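Local coordinates for protein putative metal-dependent isothiocyanate hydrolase SaxA (Pectobacterium carotovorum, PDB 6BRM) that probably hydrolyses isothiocyanates at a site holding two zinc ions, within the fold of the metallo-beta-lactamase superfamily, at residues T4-A9 with L50-E55; G126-N131 with G196-G201; L185-A190 with S220-I225. All coordinates share one frame; numbering follows the deposited sequence.

In the fold
Contact 3 is buried in the core, whereas contacts 1 and 2 are partly buried; only contacts 2 and 3 hold zinc ligands. Contact 1 is mostly van der Waals packing, of Ile6 and of the Arg7 side chain, laying Leu50-Glu55 against strand 2-7 of one seven-stranded sheet. Contact 3 joins neighbouring strand ends of the other sheet and carries a ligand of one zinc ion. Contact 2, across the chain centre from contact 1, joins a loop to a short hairpin strand and the turn after it, and positions a ligand of the other. Contacts 2 and 3 share a metal-bound water and backbone hydrogen bonds; Gln5 and Asn8 of contact 1 meet Ser220 and His221 of contact 3.

Contact 1: T4-A9 with L50-E55; sequences TQIRNA and LPVPVE
Ile6 offers both of its branches to the residues around Pro51. Its CG2 methyl, anti to the backbone N, lies 4.0 Å from Leu50 CD2, whereas CD1, at the end of the other branch, meets Val52 CG2 at 4.0 Å. The isoleucine side chain runs at about a right angle to both Pro51 and Val52 and at a slant to Leu50. Between these two ends the proline ring makes a double contact: Pro51 CD stands 4.1 Å from Ile6 CG2, and Pro51 CG is 3.5 Å from Ile6 O. Ile6 and Arg7 together face Thr10 of the adjoining strand 10-15, forming a classic beta bulge in the sheet that holds strands 2-7, 10-15 and 18-22. In such a bulge the two residues on the bulged strand turn to roughly the same side of the sheet, consistent with both of them meeting Leu50. The Arg7 chain follows a bent course, turning at chi2 (108°) and chi3 (94°). Its NH1 touches Leu50 CG and CD2, while Leu50 N sits over one face of the guanidinium. What holds the guanidinium is a set of main-chain carbonyls: NH2 donates to Val48 O and Ala27 O, and NH1 to Met25 O. Leu57, from helix 54-58, packs on Ile6 and Val52.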
ATOM      1  N   THR B   4       3.449  26.343  -9.645  1.00 56.24           N
ATOM      2  CA  THR B   4       2.698  27.426  -9.010  1.00 56.01           C
ATOM      3  C   THR B   4       1.702  26.836  -8.019  1.00 56.66           C
ATOM      4  O   THR B   4       0.869  26.017  -8.396  1.00 56.35           O
ATOM      5  CB  THR B   4       1.915  28.263 -10.049  1.00 56.20           C
ATOM      6  OG1 THR B   4       2.733  28.516 -11.199  1.00 58.36           O
ATOM      7  CG2 THR B   4       1.457  29.591  -9.455  1.00 56.57           C
ATOM      8  N   GLN B   5       1.796  27.240  -6.753  1.00 57.76           N
ATOM      9  CA  GLN B   5       0.751  26.952  -5.772  1.00 58.66           C
ATOM     10  C   GLN B   5      -0.428  27.862  -6.101  1.00 60.50           C
ATOM     11  O   GLN B   5      -0.248  29.078  -6.229  1.00 61.84           O
ATOM     12  CB  GLN B   5       1.259  27.220  -4.347  1.00 59.15           C
ATOM     13  CG  GLN B   5       0.258  26.973  -3.215  1.00 59.90           C
ATOM     14  CD  GLN B   5      -0.165  25.520  -3.072  1.00 59.17           C
ATOM     15  OE1 GLN B   5       0.520  24.606  -3.530  1.00 62.03           O
ATOM     16  NE2 GLN B   5      -1.300  25.302  -2.424  1.00 56.11           N
ATOM     17  N   ILE B   6      -1.615  27.275  -6.268  1.00 61.53           N
ATOM     18  CA  ILE B   6      -2.851  28.041  -6.484  1.00 61.85           C
ATOM     19  C   ILE B   6      -3.581  28.152  -5.140  1.00 61.77           C
ATOM     20  O   ILE B   6      -3.472  29.181  -4.478  1.00 63.91           O
ATOM     21  CB  ILE B   6      -3.730  27.423  -7.606  1.00 62.31           C
ATOM     22  CG1 ILE B   6      -2.990  27.442  -8.954  1.00 62.64           C
ATOM     23  CG2 ILE B   6      -5.072  28.142  -7.718  1.00 62.64           C
ATOM     24  CD1 ILE B   6      -2.830  28.808  -9.600  1.00 63.23           C
ATOM     25  N   ARG B   7      -4.295  27.098  -4.733  1.00 60.82           N
ATOM     26  CA  ARG B   7      -4.930  27.021  -3.407  1.00 60.92           C
ATOM     27  C   ARG B   7      -5.334  25.573  -3.105  1.00 59.26           C
ATOM     28  O   ARG B   7      -5.873  24.886  -3.974  1.00 59.59           O
ATOM     29  CB  ARG B   7      -6.139  27.970  -3.296  1.00 60.76           C
ATOM     30  CG  ARG B   7      -7.287  27.691  -4.263  1.00 62.03           C
ATOM     31  CD  ARG B   7      -8.516  27.089  -3.584  1.00 61.79           C
ATOM     32  NE  ARG B   7      -9.490  28.116  -3.198  1.00 60.78           N
ATOM     33  CZ  ARG B   7     -10.410  28.662  -4.003  1.00 59.75           C
ATOM     34  NH1 ARG B   7     -10.523  28.303  -5.281  1.00 58.55           N
ATOM     35  NH2 ARG B   7     -11.237  29.589  -3.521  1.00 59.93           N
ATOM     36  N   ASN B   8      -5.067  25.128  -1.876  1.00 57.19           N
ATOM     37  CA  ASN B   8      -5.205  23.719  -1.469  1.00 54.99           C
ATOM     38  C   ASN B   8      -4.228  22.850  -2.293  1.00 55.15           C
ATOM     39  O   ASN B   8      -3.049  23.205  -2.375  1.00 57.42           O
ATOM     40  CB  ASN B   8      -6.679  23.261  -1.529  1.00 53.26           C
ATOM     41  CG  ASN B   8      -6.964  22.056  -0.637  1.00 52.80           C
ATOM     42  OD1 ASN B   8      -6.577  22.021   0.535  1.00 51.27           O
ATOM     43  ND2 ASN B   8      -7.650  21.063  -1.191  1.00 53.08           N
ATOM     44  N   ALA B   9      -4.681  21.740  -2.886  1.00 54.32           N
ATOM     45  CA  ALA B   9      -3.830  20.885  -3.721  1.00 53.32           C
ATOM     46  C   ALA B   9      -3.850  21.301  -5.193  1.00 52.70           C
ATOM     47  O   ALA B   9      -3.197  20.660  -6.024  1.00 52.26           O
ATOM     48  CB  ALA B   9      -4.257  19.432  -3.583  1.00 53.61           C
ATOM     49  N   LEU B  50      -9.340  32.612  -5.078  1.00 65.84           N
ATOM     50  CA  LEU B  50      -8.282  32.300  -6.040  1.00 66.37           C
ATOM     51  C   LEU B  50      -7.306  33.479  -6.138  1.00 66.63           C
ATOM     52  O   LEU B  50      -7.740  34.626  -6.264  1.00 67.39           O
ATOM     53  CB  LEU B  50      -8.868  32.018  -7.426  1.00 66.99           C
ATOM     54  CG  LEU B  50      -9.695  30.741  -7.581  1.00 67.81           C
ATOM     55  CD1 LEU B  50     -10.547  30.807  -8.841  1.00 67.88           C
ATOM     56  CD2 LEU B  50      -8.796  29.512  -7.605  1.00 68.43           C
ATOM     57  N   PRO B  51      -5.987  33.202  -6.107  1.00 66.93           N
ATOM     58  CA  PRO B  51      -5.003  34.283  -6.217  1.00 66.60           C
ATOM     59  C   PRO B  51      -4.838  34.848  -7.638  1.00 66.17           C
ATOM     60  O   PRO B  51      -4.185  35.879  -7.802  1.00 64.06           O
ATOM     61  CB  PRO B  51      -3.709  33.615  -5.749  1.00 66.76           C
ATOM     62  CG  PRO B  51      -3.868  32.194  -6.159  1.00 67.16           C
ATOM     63  CD  PRO B  51      -5.335  31.878  -6.058  1.00 66.66           C
ATOM     64  N   VAL B  52      -5.406  34.168  -8.639  1.00 66.83           N
ATOM     65  CA  VAL B  52      -5.399  34.619 -10.034  1.00 66.71           C
ATOM     66  C   VAL B  52      -6.764  34.325 -10.668  1.00 67.10           C
ATOM     67  O   VAL B  52      -7.534  33.539 -10.113  1.00 67.58           O
ATOM     68  CB  VAL B  52      -4.282  33.920 -10.849  1.00 67.42           C
ATOM     69  CG1 VAL B  52      -2.924  34.534 -10.532  1.00 67.10           C
ATOM     70  CG2 VAL B  52      -4.268  32.415 -10.600  1.00 66.91           C
ATOM     71  N   PRO B  53      -7.076  34.958 -11.824  1.00 67.67           N
ATOM     72  CA  PRO B  53      -8.333  34.629 -12.516  1.00 69.38           C
ATOM     73  C   PRO B  53      -8.340  33.221 -13.112  1.00 70.77           C
ATOM     74  O   PRO B  53      -7.278  32.634 -13.327  1.00 71.95           O
ATOM     75  CB  PRO B  53      -8.418  35.687 -13.625  1.00 67.74           C
ATOM     76  CG  PRO B  53      -7.014  36.127 -13.841  1.00 67.89           C
ATOM     77  CD  PRO B  53      -6.374  36.074 -12.486  1.00 67.87           C
ATOM     78  N   VAL B  54      -9.537  32.699 -13.371  1.00 72.61           N
ATOM     79  CA  VAL B  54      -9.699  31.343 -13.925  1.00 73.27           C
ATOM     80  C   VAL B  54      -9.144  31.172 -15.345  1.00 75.52           C
ATOM     81  O   VAL B  54      -8.738  30.070 -15.713  1.00 76.66           O
ATOM     82  CB  VAL B  54     -11.170  30.855 -13.900  1.00 73.30           C
ATOM     83  CG1 VAL B  54     -11.705  30.839 -12.473  1.00 73.59           C
ATOM     84  CG2 VAL B  54     -12.063  31.685 -14.825  1.00 74.19           C
ATOM     85  N   GLU B  55      -9.126  32.256 -16.127  1.00 77.07           N
ATOM     86  CA  GLU B  55      -8.595  32.234 -17.504  1.00 77.34           C
ATOM     87  C   GLU B  55      -7.135  31.772 -17.562  1.00 76.70           C
ATOM     88  O   GLU B  55      -6.762  31.001 -18.448  1.00 74.11           O
ATOM     89  CB  GLU B  55      -8.719  33.613 -18.178  1.00 78.44           C
ATOM     90  CG  GLU B  55     -10.103  33.946 -18.732  1.00 79.06           C
ATOM     91  CD  GLU B  55     -11.119  34.363 -17.679  1.00 78.85           C
ATOM     92  OE1 GLU B  55     -10.772  34.449 -16.477  1.00 76.73           O
ATOM     93  OE2 GLU B  55     -12.282  34.606 -18.067  1.00 78.45           O
TER

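Contact 2: G126-N131 with G196-G201; sequences GQHGSN and GPIIMG. With ZN (zinc ion), chain L.
His128 ND1 donates a hydrogen bond of 2.9 Å to Ile198 O, with an N-H...O angle of 143°. The bond is bent at both ends: the donor stands 35° above the plane of the Ile198 carbonyl, and the oxygen is tilted 18° from the imidazole plane, close to the ring edge. With ND1 engaged in this way, NE2 binds a zinc ion at 2.2 Å, and Ile198 thus acts as a second-shell residue orienting a first-shell ligand. His67, His69 and Asp164 also bind this metal, as does a water that lies in the His128 ring plane at its edge. Ile199 runs beside the histidine, pointing the same way, and brings its CG2 methyl obliquely to His128 CE1 at 3.4 Å. The histidine is the centre of an inverse gamma turn, closed by a weak bond from Gly129 N to Gln127 O. Just beyond it the backbones approach closely, Gly129 CA lying 4.0 Å from Ile198 CA. Within the same segment Gln127 NE2 donates to Asn131 OD1 at 2.9 Å, with each partner in or near the other's amide plane, and weakly to Gly129 O, while Gln127 OE1 accepts from Lys169 N of the second subunit. Ser130 OG is hydrogen-bonded to Tyr195 O, next to the facing segment. The residues 126-131 belong to the loop between strand 120-124 and helix 137-143; the facing segment starts in strand 196-197, the second of a two-stranded hairpin, and runs on toward helix 203-211.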
ATOM      1  N   GLY B 126      -1.256   5.433  -2.766  1.00 45.96           N
ATOM      2  CA  GLY B 126      -1.201   5.995  -1.415  1.00 45.41           C
ATOM      3  C   GLY B 126      -2.258   5.349  -0.541  1.00 45.36           C
ATOM      4  O   GLY B 126      -2.942   4.419  -0.973  1.00 43.29           O
ATOM      5  N   GLN B 127      -2.373   5.825   0.696  1.00 45.42           N
ATOM      6  CA  GLN B 127      -3.469   5.445   1.577  1.00 46.51           C
ATOM      7  C   GLN B 127      -4.066   6.697   2.219  1.00 47.79           C
ATOM      8  O   GLN B 127      -3.413   7.357   3.026  1.00 50.00           O
ATOM      9  CB  GLN B 127      -2.986   4.458   2.639  1.00 47.16           C
ATOM     10  CG  GLN B 127      -4.112   3.678   3.300  1.00 47.46           C
ATOM     11  CD  GLN B 127      -3.618   2.464   4.059  1.00 48.29           C
ATOM     12  OE1 GLN B 127      -3.664   1.342   3.553  1.00 48.57           O
ATOM     13  NE2 GLN B 127      -3.136   2.684   5.277  1.00 48.66           N
ATOM     14  N   HIS B 128      -5.315   7.003   1.863  1.00 48.66           N
ATOM     15  CA  HIS B 128      -6.009   8.220   2.298  1.00 47.83           C
ATOM     16  C   HIS B 128      -6.675   7.979   3.660  1.00 48.15           C
ATOM     17  O   HIS B 128      -7.895   8.080   3.799  1.00 51.12           O
ATOM     18  CB  HIS B 128      -7.042   8.622   1.228  1.00 47.35           C
ATOM     19  CG  HIS B 128      -7.455  10.062   1.269  1.00 47.82           C
ATOM     20  ND1 HIS B 128      -7.293  10.862   2.381  1.00 46.80           N
ATOM     21  CD2 HIS B 128      -8.054  10.836   0.333  1.00 46.82           C
ATOM     22  CE1 HIS B 128      -7.762  12.071   2.121  1.00 46.88           C
ATOM     23  NE2 HIS B 128      -8.237  12.080   0.889  1.00 45.96           N
ATOM     24  N   GLY B 129      -5.862   7.681   4.670  1.00 46.80           N
ATOM     25  CA  GLY B 129      -6.368   7.275   5.984  1.00 46.04           C
ATOM     26  C   GLY B 129      -5.451   6.302   6.689  1.00 45.91           C
ATOM     27  O   GLY B 129      -4.522   5.763   6.089  1.00 45.31           O
ATOM     28  N   SER B 130      -5.723   6.083   7.972  1.00 48.15           N
ATOM     29  CA  SER B 130      -4.990   5.108   8.787  1.00 48.89           C
ATOM     30  C   SER B 130      -5.379   3.676   8.425  1.00 48.99           C
ATOM     31  O   SER B 130      -6.383   3.451   7.754  1.00 50.48           O
ATOM     32  CB  SER B 130      -5.282   5.340  10.268  1.00 49.43           C
ATOM     33  OG  SER B 130      -6.663   5.152  10.537  1.00 50.21           O
ATOM     34  N   ASN B 131      -4.587   2.716   8.892  1.00 50.01           N
ATOM     35  CA  ASN B 131      -4.878   1.284   8.714  1.00 49.83           C
ATOM     36  C   ASN B 131      -6.240   0.881   9.280  1.00 51.05           C
ATOM     37  O   ASN B 131      -6.940   0.059   8.685  1.00 52.13           O
ATOM     38  CB  ASN B 131      -3.787   0.425   9.372  1.00 48.91           C
ATOM     39  CG  ASN B 131      -2.481   0.439   8.600  1.00 48.57           C
ATOM     40  OD1 ASN B 131      -2.337   1.147   7.607  1.00 49.07           O
ATOM     41  ND2 ASN B 131      -1.519  -0.352   9.058  1.00 48.59           N
ATOM     42  N   GLY B 196      -8.031   8.904  13.492  1.00 56.05           N
ATOM     43  CA  GLY B 196      -6.769   9.636  13.350  1.00 54.13           C
ATOM     44  C   GLY B 196      -6.617  10.316  11.998  1.00 53.07           C
ATOM     45  O   GLY B 196      -7.565  10.328  11.211  1.00 52.50           O
ATOM     46  N   PRO B 197      -5.418  10.884  11.718  1.00 51.93           N
ATOM     47  CA  PRO B 197      -5.150  11.655  10.491  1.00 51.07           C
ATOM     48  C   PRO B 197      -5.484  10.937   9.176  1.00 51.67           C
ATOM     49  O   PRO B 197      -5.293   9.721   9.071  1.00 54.73           O
ATOM     50  CB  PRO B 197      -3.647  11.938  10.574  1.00 51.13           C
ATOM     51  CG  PRO B 197      -3.348  11.940  12.029  1.00 51.52           C
ATOM     52  CD  PRO B 197      -4.258  10.907  12.632  1.00 51.92           C
ATOM     53  N   ILE B 198      -5.995  11.701   8.207  1.00 48.65           N
ATOM     54  CA  ILE B 198      -6.370  11.192   6.874  1.00 46.54           C
ATOM     55  C   ILE B 198      -5.432  11.639   5.740  1.00 45.27           C
ATOM     56  O   ILE B 198      -5.512  11.099   4.627  1.00 43.00           O
ATOM     57  CB  ILE B 198      -7.834  11.550   6.498  1.00 46.74           C
ATOM     58  CG1 ILE B 198      -8.094  13.062   6.583  1.00 46.24           C
ATOM     59  CG2 ILE B 198      -8.807  10.797   7.396  1.00 46.89           C
ATOM     60  CD1 ILE B 198      -9.288  13.522   5.777  1.00 46.44           C
ATOM     61  N   ILE B 199      -4.580  12.630   6.016  1.00 43.81           N
ATOM     62  CA  ILE B 199      -3.524  13.071   5.105  1.00 44.37           C
ATOM     63  C   ILE B 199      -2.264  13.403   5.931  1.00 46.06           C
ATOM     64  O   ILE B 199      -2.246  13.179   7.145  1.00 45.47           O
ATOM     65  CB  ILE B 199      -3.988  14.270   4.229  1.00 44.58           C
ATOM     66  CG1 ILE B 199      -4.452  15.453   5.089  1.00 44.28           C
ATOM     67  CG2 ILE B 199      -5.107  13.847   3.282  1.00 43.57           C
ATOM     68  CD1 ILE B 199      -4.748  16.702   4.284  1.00 44.26           C
ATOM     69  N   MET B 200      -1.220  13.930   5.287  1.00 48.53           N
ATOM     70  CA  MET B 200       0.057  14.198   5.970  1.00 49.75           C
ATOM     71  C   MET B 200      -0.005  15.450   6.840  1.00 50.33           C
ATOM     72  O   MET B 200      -0.936  16.255   6.732  1.00 48.76           O
ATOM     73  CB  MET B 200       1.209  14.335   4.965  1.00 50.12           C
ATOM     74  CG  MET B 200       1.296  13.194   3.969  1.00 50.88           C
ATOM     75  SD  MET B 200       2.902  12.950   3.200  1.00 52.53           S
ATOM     76  CE  MET B 200       3.351  11.328   3.815  1.00 52.78           C
ATOM     77  N   GLY B 201       1.004  15.597   7.695  1.00 51.10           N
ATOM     78  CA  GLY B 201       1.125  16.746   8.589  1.00 53.98           C
ATOM     79  C   GLY B 201       2.550  17.247   8.686  1.00 57.08           C
ATOM     80  O   GLY B 201       3.339  17.088   7.752  1.00 59.58           O
TER
HETATM   81 ZN    ZN L 301      -8.966  13.521  -0.598  1.00 48.41          ZN
HETATM   82  O   HOH W   1      -9.809  15.477  -0.102  1.00 47.57           O

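Contact 3: L185-A190 with S220-I225; sequences LNTGYA and SHMESI. With ZN (zinc ion), chain M.
Asn186 packs against His221, whose NE2 binds a zinc ion at 2.2 Å together with two waters, Asp71, His72 and Asp164. The two side chains cross at a slant, with Asn186 CB 3.4 Å from His221 CB. Farther out, Asn186 ND2 lies 3.4 Å from His221 CD2, approaching the ring obliquely, its amide plane turned 41° from the imidazole. That same ND2 donates to Asp164 OD1, so the amide is a second-shell group in touch with two of the metal ligands. His221 CG, anti to the backbone N (chi1 -158°), comes 3.7 Å from Asn186 CB. The main chains that carry them are joined by a parallel bridge between Asn186 and Ser220. Ser220 O is approached by three groups of the other segment: it accepts from Thr187 N at 2.7 Å, weakly from Thr187 OG1, and receives a CA-H...O contact from Asn186. Met222 lies beside Thr187, pointing the same way, with its SD 3.3 Å from Thr187 O and 3.6 Å from Thr187 OG1. Leu235, of helix 232-241, covers both residues, and Ser220 OG is tied to Gln5 OE1. Strands 182-186 and 216-220 are parallel neighbours connected through helix 203-211, a beta-alpha-beta crossover, and His221 directly follows the second strand, in keeping with the metallo-beta-lactamase fold, where metal ligands come from loops at strand ends.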
ATOM      1  N   LEU B 185       4.103  17.656  -0.842  1.00 48.23           N
ATOM      2  CA  LEU B 185       3.232  16.997   0.137  1.00 49.61           C
ATOM      3  C   LEU B 185       1.951  17.787   0.385  1.00 51.19           C
ATOM      4  O   LEU B 185       1.951  19.023   0.329  1.00 50.39           O
ATOM      5  CB  LEU B 185       3.960  16.823   1.470  1.00 50.01           C
ATOM      6  CG  LEU B 185       5.346  16.186   1.448  1.00 49.74           C
ATOM      7  CD1 LEU B 185       5.882  16.097   2.864  1.00 49.71           C
ATOM      8  CD2 LEU B 185       5.327  14.816   0.795  1.00 49.49           C
ATOM      9  N   ASN B 186       0.874  17.052   0.662  1.00 51.84           N
ATOM     10  CA  ASN B 186      -0.405  17.625   1.080  1.00 51.08           C
ATOM     11  C   ASN B 186      -0.453  17.633   2.609  1.00 52.07           C
ATOM     12  O   ASN B 186      -0.935  16.681   3.228  1.00 53.23           O
ATOM     13  CB  ASN B 186      -1.564  16.816   0.488  1.00 49.83           C
ATOM     14  CG  ASN B 186      -1.668  16.962  -1.023  1.00 49.97           C
ATOM     15  OD1 ASN B 186      -0.848  17.627  -1.662  1.00 49.09           O
ATOM     16  ND2 ASN B 186      -2.689  16.344  -1.603  1.00 48.54           N
ATOM     17  N   THR B 187       0.067  18.711   3.202  1.00 53.81           N
ATOM     18  CA  THR B 187       0.254  18.833   4.657  1.00 54.48           C
ATOM     19  C   THR B 187      -0.861  19.658   5.323  1.00 56.45           C
ATOM     20  O   THR B 187      -0.603  20.640   6.024  1.00 56.32           O
ATOM     21  CB  THR B 187       1.625  19.465   4.984  1.00 54.17           C
ATOM     22  OG1 THR B 187       1.759  20.704   4.281  1.00 54.45           O
ATOM     23  CG2 THR B 187       2.752  18.544   4.580  1.00 54.36           C
ATOM     24  N   GLY B 188      -2.102  19.239   5.102  1.00 57.31           N
ATOM     25  CA  GLY B 188      -3.259  19.862   5.734  1.00 58.13           C
ATOM     26  C   GLY B 188      -3.479  19.442   7.171  1.00 58.51           C
ATOM     27  O   GLY B 188      -3.987  20.226   7.976  1.00 58.15           O
ATOM     28  N   TYR B 189      -3.096  18.206   7.486  1.00 59.38           N
ATOM     29  CA  TYR B 189      -3.377  17.577   8.781  1.00 59.23           C
ATOM     30  C   TYR B 189      -4.879  17.594   9.107  1.00 59.09           C
ATOM     31  O   TYR B 189      -5.292  17.933  10.221  1.00 61.96           O
ATOM     32  CB  TYR B 189      -2.530  18.207   9.900  1.00 58.51           C
ATOM     33  CG  TYR B 189      -2.326  17.299  11.099  1.00 59.50           C
ATOM     34  CD1 TYR B 189      -1.605  16.106  10.982  1.00 59.41           C
ATOM     35  CD2 TYR B 189      -2.845  17.629  12.356  1.00 59.72           C
ATOM     36  CE1 TYR B 189      -1.411  15.270  12.075  1.00 59.87           C
ATOM     37  CE2 TYR B 189      -2.653  16.800  13.456  1.00 59.14           C
ATOM     38  CZ  TYR B 189      -1.937  15.622  13.312  1.00 59.34           C
ATOM     39  OH  TYR B 189      -1.747  14.794  14.395  1.00 58.38           O
ATOM     40  N   ALA B 190      -5.686  17.242   8.110  1.00 58.27           N
ATOM     41  CA  ALA B 190      -7.087  16.915   8.330  1.00 58.84           C
ATOM     42  C   ALA B 190      -7.131  15.622   9.130  1.00 58.93           C
ATOM     43  O   ALA B 190      -6.380  14.688   8.843  1.00 57.33           O
ATOM     44  CB  ALA B 190      -7.822  16.754   7.008  1.00 58.34           C
ATOM     45  N   SER B 220       1.764  21.943   0.804  1.00 48.77           N
ATOM     46  CA  SER B 220       0.538  22.255   0.065  1.00 48.01           C
ATOM     47  C   SER B 220      -0.669  21.642   0.775  1.00 49.17           C
ATOM     48  O   SER B 220      -0.508  20.947   1.778  1.00 50.29           O
ATOM     49  CB  SER B 220       0.641  21.727  -1.373  1.00 47.86           C
ATOM     50  OG  SER B 220      -0.516  22.032  -2.143  1.00 46.85           O
ATOM     51  N   HIS B 221      -1.865  21.916   0.256  1.00 49.78           N
ATOM     52  CA  HIS B 221      -3.125  21.376   0.792  1.00 50.88           C
ATOM     53  C   HIS B 221      -3.423  21.904   2.210  1.00 53.09           C
ATOM     54  O   HIS B 221      -3.830  21.137   3.085  1.00 55.21           O
ATOM     55  CB  HIS B 221      -3.101  19.830   0.745  1.00 49.44           C
ATOM     56  CG  HIS B 221      -4.455  19.182   0.768  1.00 48.09           C
ATOM     57  ND1 HIS B 221      -5.383  19.417   1.758  1.00 48.47           N
ATOM     58  CD2 HIS B 221      -5.016  18.266  -0.059  1.00 47.80           C
ATOM     59  CE1 HIS B 221      -6.468  18.698   1.523  1.00 48.53           C
ATOM     60  NE2 HIS B 221      -6.268  17.981   0.430  1.00 47.45           N
ATOM     61  N   MET B 222      -3.232  23.208   2.431  1.00 54.09           N
ATOM     62  CA  MET B 222      -3.569  23.837   3.727  1.00 55.66           C
ATOM     63  C   MET B 222      -4.016  25.303   3.620  1.00 55.43           C
ATOM     64  O   MET B 222      -3.669  25.996   2.664  1.00 53.04           O
ATOM     65  CB  MET B 222      -2.405  23.697   4.715  1.00 56.72           C
ATOM     66  CG  MET B 222      -1.069  24.234   4.237  1.00 57.41           C
ATOM     67  SD  MET B 222       0.273  23.787   5.363  1.00 57.68           S
ATOM     68  CE  MET B 222       1.679  24.305   4.387  1.00 58.62           C
ATOM     69  N   GLU B 223      -4.789  25.747   4.618  1.00 57.02           N
ATOM     70  CA  GLU B 223      -5.394  27.097   4.675  1.00 57.33           C
ATOM     71  C   GLU B 223      -6.320  27.373   3.485  1.00 59.14           C
ATOM     72  O   GLU B 223      -6.192  28.391   2.794  1.00 60.34           O
ATOM     73  CB  GLU B 223      -4.323  28.187   4.800  1.00 56.97           C
ATOM     74  CG  GLU B 223      -3.395  28.006   5.990  1.00 56.82           C
ATOM     75  CD  GLU B 223      -2.496  29.206   6.221  1.00 56.75           C
ATOM     76  OE1 GLU B 223      -2.124  29.888   5.244  1.00 59.41           O
ATOM     77  OE2 GLU B 223      -2.149  29.462   7.387  1.00 56.80           O
ATOM     78  N   SER B 224      -7.247  26.443   3.267  1.00 59.30           N
ATOM     79  CA  SER B 224      -8.158  26.471   2.113  1.00 58.12           C
ATOM     80  C   SER B 224      -9.517  25.855   2.431  1.00 57.61           C
ATOM     81  O   SER B 224     -10.545  26.402   2.031  1.00 58.43           O
ATOM     82  CB  SER B 224      -7.539  25.739   0.928  1.00 58.50           C
ATOM     83  OG  SER B 224      -6.256  26.250   0.617  1.00 60.99           O
ATOM     84  N   ILE B 225      -9.518  24.699   3.096  1.00 57.00           N
ATOM     85  CA  ILE B 225     -10.730  24.145   3.707  1.00 59.14           C
ATOM     86  C   ILE B 225     -10.511  24.049   5.219  1.00 60.80           C
ATOM     87  O   ILE B 225      -9.414  23.708   5.668  1.00 62.18           O
ATOM     88  CB  ILE B 225     -11.150  22.789   3.078  1.00 58.98           C
ATOM     89  CG1 ILE B 225     -10.181  21.653   3.440  1.00 59.75           C
ATOM     90  CG2 ILE B 225     -11.268  22.928   1.562  1.00 59.22           C
ATOM     91  CD1 ILE B 225     -10.480  20.344   2.736  1.00 60.23           C
TER
HETATM   92 ZN    ZN M 302      -7.859  16.505  -0.020  1.00 52.75          ZN
HETATM   93  O   HOH W   1      -9.809  15.477  -0.102  1.00 47.57           O
HETATM   94  O   HOH W   2      -8.122  16.194   2.143  1.00 46.81           O